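Local coordinates for uncharacterized lipoprotein yjhA (Bacillus subtilis, PDB 3CFU) that is of unknown function but is a predicted lipoprotein, probably tethered to the cell membrane, that carries a DUF4352 domain, at residues Asn14-Lys19 / Glu52-Asn57; Asn125-Asp130 / Glu138-Asp143. All blocks are in the same frame, centred on the assembly; numbering follows the deposited sequence.

Interaction 1 (Asn14-Lys19 / Glu52-Asn57); sequences NFTVNK and EVTMEN
F15 and V53 meet on the buried face of an antiparallel beta pair, the two central strands of a four-stranded sheet in the DUF4352 domain. N14 with E56 and T16 with T54 are hydrogen-bonded pairs; F15 with M55 and V17 with V53 are non-hydrogen-bonded pairs. The bond from T54 N to T16 O is 2.8 Å long.

On the packed face, the F15 CG is anti to its backbone N (chi1 176°), and the ring reaches across to the neighbouring strand. Its CE1 lies 3.7 Å from V53 CB, while CG of M55, a selenomethionine, meets the ring edge in plane, 4.0 Å from CD1. Y124 stacks on the same ring, and L122 touches both V17 and V53. An alanine in place of F15 would probably leave a gap beside V53 and M55 where the ring had been, and Y124 without its stacking partner.

On the other face N14, T54 and E56 are partly exposed, while T16 between them is buried. N14 and E56 run side by side, their amide and carboxylate planes 83° apart and in loose contact. Farther along, K19 NZ remains 4.0 Å from E52 OE1, too far for a salt bridge; E52 OE2 pairs instead with R91. Between these ends, T54 OG1 is hydrogen-bonded to T105, and T16 CG2 packs against T54 CB at 3.5 Å.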
loop_
_atom_site.group_PDB
_atom_site.type_symbol
_atom_site.label_atom_id
_atom_site.label_comp_id
_atom_site.label_asym_id
_atom_site.label_seq_id
_atom_site.Cartn_x
_atom_site.Cartn_y
_atom_site.Cartn_z
ATOM N N ASN A 14 -10.023 -8.441 -2.284
ATOM C CA ASN A 14 -10.096 -8.664 -0.835
ATOM C C ASN A 14 -8.721 -8.098 -0.534
ATOM O O ASN A 14 -7.756 -8.440 -1.212
ATOM C CB ASN A 14 -10.098 -10.133 -0.413
ATOM C CG ASN A 14 -11.470 -10.768 -0.468
ATOM O OD1 ASN A 14 -11.579 -11.983 -0.614
ATOM N ND2 ASN A 14 -12.519 -9.962 -0.337
ATOM N N PHE A 15 -8.622 -7.254 0.475
ATOM C CA PHE A 15 -7.362 -6.615 0.794
ATOM C C PHE A 15 -6.931 -6.793 2.235
ATOM O O PHE A 15 -7.758 -6.789 3.148
ATOM C CB PHE A 15 -7.484 -5.118 0.507
ATOM C CG PHE A 15 -6.279 -4.330 0.893
ATOM C CD1 PHE A 15 -5.161 -4.317 0.077
ATOM C CD2 PHE A 15 -6.248 -3.629 2.090
ATOM C CE1 PHE A 15 -4.033 -3.622 0.439
ATOM C CE2 PHE A 15 -5.125 -2.927 2.463
ATOM C CZ PHE A 15 -4.007 -2.926 1.635
ATOM N N THR A 16 -5.631 -6.909 2.455
ATOM C CA THR A 16 -5.166 -7.072 3.814
ATOM C C THR A 16 -3.780 -6.507 4.069
ATOM O O THR A 16 -2.905 -6.554 3.204
ATOM C CB THR A 16 -5.189 -8.585 4.233
ATOM O OG1 THR A 16 -4.424 -8.771 5.433
ATOM C CG2 THR A 16 -4.623 -9.450 3.151
ATOM N N VAL A 17 -3.612 -5.928 5.254
ATOM C CA VAL A 17 -2.318 -5.412 5.668
ATOM C C VAL A 17 -1.798 -6.541 6.563
ATOM O O VAL A 17 -2.367 -6.815 7.622
ATOM C CB VAL A 17 -2.432 -4.107 6.491
ATOM C CG1 VAL A 17 -1.037 -3.626 6.871
ATOM C CG2 VAL A 17 -3.153 -3.032 5.689
ATOM N N ASN A 18 -0.733 -7.208 6.125
ATOM C CA ASN A 18 -0.161 -8.329 6.872
ATOM C C ASN A 18 0.591 -7.906 8.127
ATOM O O ASN A 18 0.087 -8.073 9.237
ATOM C CB ASN A 18 0.751 -9.138 5.954
ATOM C CG ASN A 18 0.007 -9.724 4.768
ATOM O OD1 ASN A 18 0.577 -9.918 3.690
ATOM N ND2 ASN A 18 -1.272 -10.018 4.964
ATOM N N LYS A 19 1.795 -7.368 7.959
ATOM C CA LYS A 19 2.581 -6.925 9.104
ATOM C C LYS A 19 3.236 -5.581 8.861
ATOM O O LYS A 19 3.251 -5.071 7.736
ATOM C CB LYS A 19 3.715 -7.910 9.422
ATOM C CG LYS A 19 3.542 -9.306 8.873
ATOM C CD LYS A 19 4.458 -9.550 7.686
ATOM C CE LYS A 19 5.915 -9.660 8.111
ATOM N NZ LYS A 19 6.794 -9.810 6.923
ATOM N N GLU A 52 3.558 -4.796 4.674
ATOM C CA GLU A 52 3.347 -5.857 3.702
ATOM C C GLU A 52 1.840 -5.969 3.558
ATOM O O GLU A 52 1.119 -6.046 4.559
ATOM C CB GLU A 52 3.923 -7.192 4.188
ATOM C CG GLU A 52 3.756 -8.305 3.173
ATOM C CD GLU A 52 4.231 -9.649 3.683
ATOM O OE1 GLU A 52 3.573 -10.216 4.582
ATOM O OE2 GLU A 52 5.268 -10.138 3.183
ATOM N N VAL A 53 1.367 -5.961 2.314
ATOM C CA VAL A 53 -0.063 -6.053 2.031
ATOM C C VAL A 53 -0.335 -7.128 0.975
ATOM O O VAL A 53 0.573 -7.566 0.264
ATOM C CB VAL A 53 -0.632 -4.677 1.530
ATOM C CG1 VAL A 53 -0.362 -3.585 2.556
ATOM C CG2 VAL A 53 -0.006 -4.289 0.203
ATOM N N THR A 54 -1.593 -7.553 0.883
ATOM C CA THR A 54 -1.996 -8.565 -0.079
ATOM C C THR A 54 -3.278 -8.137 -0.767
ATOM O O THR A 54 -4.197 -7.640 -0.121
ATOM C CB THR A 54 -2.266 -9.933 0.598
ATOM O OG1 THR A 54 -1.031 -10.491 1.060
ATOM C CG2 THR A 54 -2.924 -10.909 -0.391
HETATM N N MSE A 55 -3.320 -8.332 -2.081
HETATM C CA MSE A 55 -4.484 -8.014 -2.896
HETATM C C MSE A 55 -4.980 -9.288 -3.562
HETATM O O MSE A 55 -4.208 -10.011 -4.196
HETATM C CB MSE A 55 -4.144 -7.004 -4.000
HETATM C CG MSE A 55 -3.992 -5.580 -3.523
HETATM SE SE MSE A 55 -3.498 -4.317 -4.915
HETATM C CE MSE A 55 -5.078 -4.390 -6.027
ATOM N N GLU A 56 -6.269 -9.563 -3.422
ATOM C CA GLU A 56 -6.847 -10.736 -4.047
ATOM C C GLU A 56 -7.951 -10.317 -4.999
ATOM O O GLU A 56 -8.944 -9.697 -4.593
ATOM C CB GLU A 56 -7.418 -11.688 -2.996
ATOM C CG GLU A 56 -8.250 -12.836 -3.563
ATOM C CD GLU A 56 -8.757 -13.770 -2.464
ATOM O OE1 GLU A 56 -8.279 -13.633 -1.314
ATOM O OE2 GLU A 56 -9.619 -14.636 -2.741
ATOM N N ASN A 57 -7.776 -10.653 -6.271
ATOM C CA ASN A 57 -8.773 -10.322 -7.272
ATOM C C ASN A 57 -9.904 -11.342 -7.189
ATOM O O ASN A 57 -9.684 -12.536 -7.377
ATOM C CB ASN A 57 -8.148 -10.328 -8.670
ATOM C CG ASN A 57 -9.103 -9.838 -9.722
ATOM O OD1 ASN A 57 -8.748 -9.689 -10.893
ATOM N ND2 ASN A 57 -10.340 -9.587 -9.309
#

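Interaction 2 (Asn125-Asp130 / Glu138-Asp143); sequences NPFLAD and ERVKDD
D130 O receives both terminal nitrogens of R139: NH2 at 2.7 Å and, more weakly, NH1 at 3.2 Å. NH2 approaches from above the carbonyl plane, 60° out of it. The D130 carboxylate stacks on the guanidinium, the two planes only 10° apart, with CG 3.6 Å above the guanidinium centre. Any attraction between the charges would act across the stacked faces, in a long ion pair, since no N-H points at the carboxylate; D130 OD1 is bonded instead to the backbone N of N132 and of S64. R139 NE and NH2 also bond to N135 and N132, in the loop joining the two segments, which would limit rotation of the guanidinium.

NH1 also donates to a water, which in turn donates to P126 O and D142 OD2 and so bridges both segments. The F127 side chain crosses that of R139 at about a right angle. Its CD1 lies 3.2 Å from R139 O, and CZ touches V140 CG1. F127 CB points toward the second segment and rests 3.5 Å from D143 CA.

N125 joins the segments through its amide: ND2 donates to D143 OD1 at 3.1 Å and also bonds to D145, while OD1 accepts from L128 N at 3.2 Å and more weakly from F127 N. N125 is thus the N-cap of the short helix 126-129, a capped helical turn packed against a 3-10 turn.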
loop_
_atom_site.group_PDB
_atom_site.type_symbol
_atom_site.label_atom_id
_atom_site.label_comp_id
_atom_site.label_asym_id
_atom_site.label_seq_id
_atom_site.Cartn_x
_atom_site.Cartn_y
_atom_site.Cartn_z
ATOM N N ASN A 125 -7.393 2.589 -1.947
ATOM C CA ASN A 125 -8.517 2.892 -2.825
ATOM C C ASN A 125 -8.400 1.914 -3.999
ATOM O O ASN A 125 -7.515 2.046 -4.855
ATOM C CB ASN A 125 -8.471 4.343 -3.329
ATOM C CG ASN A 125 -9.753 4.747 -4.057
ATOM O OD1 ASN A 125 -10.190 4.076 -5.004
ATOM N ND2 ASN A 125 -10.367 5.841 -3.613
ATOM N N PRO A 126 -9.290 0.911 -4.048
ATOM C CA PRO A 126 -9.280 -0.102 -5.121
ATOM C C PRO A 126 -9.468 0.438 -6.536
ATOM O O PRO A 126 -8.933 -0.115 -7.491
ATOM C CB PRO A 126 -10.356 -1.104 -4.686
ATOM C CG PRO A 126 -11.289 -0.288 -3.835
ATOM C CD PRO A 126 -10.378 0.677 -3.085
ATOM N N PHE A 127 -10.213 1.521 -6.680
ATOM C CA PHE A 127 -10.397 2.108 -8.003
ATOM C C PHE A 127 -9.042 2.711 -8.426
ATOM O O PHE A 127 -8.596 2.520 -9.550
ATOM C CB PHE A 127 -11.486 3.185 -7.958
ATOM C CG PHE A 127 -11.739 3.846 -9.281
ATOM C CD1 PHE A 127 -12.272 3.130 -10.342
ATOM C CD2 PHE A 127 -11.434 5.197 -9.468
ATOM C CE1 PHE A 127 -12.503 3.744 -11.572
ATOM C CE2 PHE A 127 -11.658 5.819 -10.698
ATOM C CZ PHE A 127 -12.193 5.092 -11.747
ATOM N N LEU A 128 -8.389 3.423 -7.510
ATOM C CA LEU A 128 -7.086 4.025 -7.785
ATOM C C LEU A 128 -6.017 2.951 -7.999
ATOM O O LEU A 128 -5.167 3.096 -8.874
ATOM C CB LEU A 128 -6.660 4.931 -6.619
ATOM C CG LEU A 128 -6.856 6.459 -6.677
ATOM C CD1 LEU A 128 -5.752 7.109 -7.522
ATOM C CD2 LEU A 128 -8.237 6.778 -7.237
ATOM N N ALA A 129 -6.070 1.882 -7.199
ATOM C CA ALA A 129 -5.102 0.785 -7.269
ATOM C C ALA A 129 -5.170 -0.016 -8.542
ATOM O O ALA A 129 -4.202 -0.675 -8.916
ATOM C CB ALA A 129 -5.292 -0.175 -6.087
ATOM N N ASP A 130 -6.320 0.016 -9.195
ATOM C CA ASP A 130 -6.491 -0.739 -10.427
ATOM C C ASP A 130 -6.434 0.223 -11.607
ATOM O O ASP A 130 -7.306 1.064 -11.790
ATOM C CB ASP A 130 -7.812 -1.492 -10.402
ATOM C CG ASP A 130 -8.008 -2.366 -11.620
ATOM O OD1 ASP A 130 -7.155 -2.330 -12.537
ATOM O OD2 ASP A 130 -9.026 -3.090 -11.660
ATOM N N GLU A 138 -16.789 1.164 -15.930
ATOM C CA GLU A 138 -17.489 0.016 -15.365
ATOM C C GLU A 138 -17.138 -0.282 -13.914
ATOM O O GLU A 138 -17.570 -1.298 -13.367
ATOM C CB GLU A 138 -17.222 -1.223 -16.221
ATOM C CG GLU A 138 -17.691 -1.077 -17.665
ATOM C CD GLU A 138 -17.128 -2.155 -18.577
ATOM O OE1 GLU A 138 -17.109 -3.333 -18.159
ATOM O OE2 GLU A 138 -16.713 -1.825 -19.715
ATOM N N ARG A 139 -16.371 0.601 -13.283
ATOM C CA ARG A 139 -15.990 0.377 -11.895
ATOM C C ARG A 139 -15.784 1.643 -11.058
ATOM O O ARG A 139 -15.112 1.613 -10.026
ATOM C CB ARG A 139 -14.742 -0.526 -11.842
ATOM C CG ARG A 139 -13.573 -0.094 -12.714
ATOM C CD ARG A 139 -12.473 -1.175 -12.779
ATOM N NE ARG A 139 -11.271 -0.678 -13.456
ATOM C CZ ARG A 139 -10.358 0.104 -12.880
ATOM N NH1 ARG A 139 -10.496 0.472 -11.611
ATOM N NH2 ARG A 139 -9.316 0.545 -13.577
ATOM N N VAL A 140 -16.381 2.748 -11.495
ATOM C CA VAL A 140 -16.273 4.001 -10.761
ATOM C C VAL A 140 -16.855 3.870 -9.350
ATOM O O VAL A 140 -16.480 4.611 -8.448
ATOM C CB VAL A 140 -17.008 5.148 -11.489
ATOM C CG1 VAL A 140 -16.216 5.584 -12.715
ATOM C CG2 VAL A 140 -18.393 4.688 -11.908
ATOM N N LYS A 141 -17.769 2.926 -9.160
ATOM C CA LYS A 141 -18.376 2.732 -7.848
ATOM C C LYS A 141 -17.372 2.271 -6.785
ATOM O O LYS A 141 -17.596 2.449 -5.588
ATOM C CB LYS A 141 -19.535 1.737 -7.947
ATOM C CG LYS A 141 -20.747 2.274 -8.704
ATOM C CD LYS A 141 -21.924 1.301 -8.624
ATOM C CE LYS A 141 -23.224 1.913 -9.137
ATOM N NZ LYS A 141 -23.461 1.618 -10.577
ATOM N N ASP A 142 -16.264 1.685 -7.224
ATOM C CA ASP A 142 -15.233 1.211 -6.304
ATOM C C ASP A 142 -14.400 2.351 -5.733
ATOM O O ASP A 142 -13.612 2.146 -4.815
ATOM C CB ASP A 142 -14.286 0.230 -7.016
ATOM C CG ASP A 142 -14.980 -1.043 -7.459
ATOM O OD1 ASP A 142 -16.050 -1.369 -6.897
ATOM O OD2 ASP A 142 -14.447 -1.727 -8.359
ATOM N N ASP A 143 -14.568 3.546 -6.289
ATOM C CA ASP A 143 -13.812 4.722 -5.858
ATOM C C ASP A 143 -14.168 5.107 -4.423
ATOM O O ASP A 143 -14.989 6.000 -4.201
ATOM C CB ASP A 143 -14.109 5.889 -6.810
ATOM C CG ASP A 143 -13.098 7.016 -6.708
ATOM O OD1 ASP A 143 -12.291 7.038 -5.752
ATOM O OD2 ASP A 143 -13.122 7.896 -7.597
HETATM O O HOH W 1 -11.454 -0.832 -9.229
#

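How the interactions relate
Interaction 1 comes first along the chain and closes before interaction 2 opens; their centres lie about 16 Å apart. The first pairs strands 13-23 and 47-57, the middle strands of the four-stranded antiparallel sheet. The second joins helix 126-129 to the loop leading to strand 146-149 and lies farther from the centre of the chain. Strand 121-124, which packs on interaction 1, runs through N125 into helix 126-129. The two also touch directly, M55 CE packing against A129 CB at 4.2 Å. The helix therefore lies against the strand core through A129, and on it packs the segment 138-143 of interaction 2.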